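Local coordinates for uncharacterized lipoprotein GfcB (Escherichia coli K12, PDB 2IN5), which is of unknown function but, as a membrane lipoprotein of the group 4 capsule family, may take part in making the polysaccharide capsule, at the interface of chains A and B. Residues are numbered along the deposited sequence; one frame, centred on the assembly and turned at random. Chains: chain A/B, Hypothetical lipoprotein ymcC.

The interface of chains A and B. Residues chain A 34-35, 51-54; chain B 6-9.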
# COMPACT_ATOMS: atom_id res chain seq x y z
N TYR A 34 12.34 -0.62 11.65
CA TYR A 34 11.27 0.19 11.07
C TYR A 34 10.45 0.96 12.09
O TYR A 34 10.47 0.67 13.28
CB TYR A 34 10.35 -0.69 10.23
CG TYR A 34 10.08 -2.04 10.87
CD1 TYR A 34 9.22 -2.16 11.96
CD2 TYR A 34 10.73 -3.18 10.40
CE1 TYR A 34 9.02 -3.40 12.57
CE2 TYR A 34 10.53 -4.41 11.00
CZ TYR A 34 9.69 -4.52 12.08
OH TYR A 34 9.51 -5.75 12.68
N SER A 35 9.71 1.95 11.59
CA SER A 35 8.85 2.80 12.41
C SER A 35 7.69 2.05 13.04
O SER A 35 7.12 1.13 12.46
CB SER A 35 8.34 3.96 11.56
OG SER A 35 9.42 4.73 11.06
N LEU A 51 4.70 0.24 10.86
CA LEU A 51 4.55 0.91 9.56
C LEU A 51 4.88 -0.08 8.49
O LEU A 51 6.04 -0.45 8.30
CB LEU A 51 5.48 2.13 9.44
CG LEU A 51 5.56 2.86 8.08
CD1 LEU A 51 4.18 3.33 7.62
CD2 LEU A 51 6.51 4.05 8.22
N GLY A 52 3.85 -0.53 7.78
CA GLY A 52 4.05 -1.50 6.73
C GLY A 52 4.62 -0.90 5.46
O GLY A 52 5.58 -1.43 4.91
N TYR A 53 4.05 0.20 4.98
CA TYR A 53 4.53 0.79 3.75
C TYR A 53 4.01 2.19 3.51
O TYR A 53 3.07 2.64 4.17
CB TYR A 53 4.17 -0.11 2.57
CG TYR A 53 2.75 -0.63 2.63
CD1 TYR A 53 1.68 0.13 2.16
CD2 TYR A 53 2.47 -1.88 3.18
CE1 TYR A 53 0.37 -0.34 2.23
CE2 TYR A 53 1.17 -2.36 3.26
CZ TYR A 53 0.13 -1.59 2.79
OH TYR A 53 -1.16 -2.08 2.85
N ILE A 54 4.62 2.89 2.56
CA ILE A 54 4.19 4.25 2.26
C ILE A 54 3.84 4.40 0.78
O ILE A 54 4.61 3.98 -0.08
CB ILE A 54 5.28 5.28 2.62
CG1 ILE A 54 5.73 5.07 4.08
CG2 ILE A 54 4.76 6.69 2.43
CD1 ILE A 54 6.90 5.94 4.49
N GLN B 6 10.82 4.89 8.37
CA GLN B 6 11.34 3.61 7.92
C GLN B 6 10.19 2.62 7.97
O GLN B 6 9.67 2.31 9.04
CB GLN B 6 12.47 3.15 8.84
CG GLN B 6 13.24 1.93 8.34
CD GLN B 6 14.07 2.24 7.11
OE1 GLN B 6 14.21 3.40 6.72
NE2 GLN B 6 14.64 1.21 6.50
N SER B 7 9.77 2.14 6.81
CA SER B 7 8.69 1.20 6.72
C SER B 7 9.30 -0.17 6.57
O SER B 7 10.48 -0.30 6.23
CB SER B 7 7.84 1.47 5.48
OG SER B 7 8.57 1.07 4.34
N MSE B 8 8.50 -1.20 6.81
CA MSE B 8 8.95 -2.58 6.67
C MSE B 8 9.43 -2.86 5.24
O MSE B 8 10.35 -3.64 5.03
CB MSE B 8 7.83 -3.55 7.02
CG MSE B 8 7.41 -3.59 8.49
SE MSE B 8 6.21 -5.14 8.81
CE MSE B 8 7.60 -6.44 9.15
N VAL B 9 8.80 -2.24 4.24
CA VAL B 9 9.23 -2.48 2.86
C VAL B 9 10.61 -1.89 2.64
O VAL B 9 11.43 -2.47 1.94
CB VAL B 9 8.23 -1.89 1.84
CG1 VAL B 9 8.79 -2.04 0.42
CG2 VAL B 9 6.90 -2.63 1.94
O HOH W 1 7.47 1.83 1.40
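A:Tyr34 offers one face of its ring to the side chain of B:Met8, a selenomethionine, whose CG sits over the middle of the ring, 3.9 Å from its centroid, in a CH-pi contact. The two side chains cross obliquely: the B:Met8 chain bends at its last torsion (chi3 87°), bringing the methyl CE towards the phenol end, 4.0 Å from A:Tyr34 CE2. An alanine in place of A:Tyr34 would probably leave CG and CE of B:Met8 without the surface they lie on and free the selenomethionine chain to turn.

Alongside this packing, the backbone ahead of helix 8-16 of chain B is gripped by polar atoms of chain A. The amide N of A:Ser35 gives an almost straight hydrogen bond of 2.6 Å to the carbonyl O of B:Gln6, lying in the carbonyl plane. With OG turned beside its own backbone N (chi1 -60°), A:Ser35 accepts a second bond from B:Gln6 N at 3.0 Å, so one residue holds both backbone polar groups of B:Gln6. At the start of the helix, B:Met8 N donates to the carbonyl O of A:Leu51 in strand 47-55, also at 3.0 Å; this first-turn amide is thus capped by the neighbouring subunit. Between these bonds, A:Leu51 CG packs against CB of B:Ser7, 3.7 Å away.

The contact is looser towards A:Tyr53 and A:Ile54. The hydrogen bond from B:Val9 N to A:Gly52 O is weak, and B:Val9 CG2 meets CB of A:Tyr53 at 3.8 Å rather than its ring, and also lies against the carbonyl O of A:Gly52. Here B:Ser7 OG reaches A:Ile54 N through a water rather than directly. The patch thus docks the N-terminal segment of one subunit onto strand 47-55 and the loop at A:Tyr34 and A:Ser35 of the other, and its two-fold twin returns the exchange, an arrangement that may stabilise a dimer, although the structure alone does not show that the pair forms in the cell.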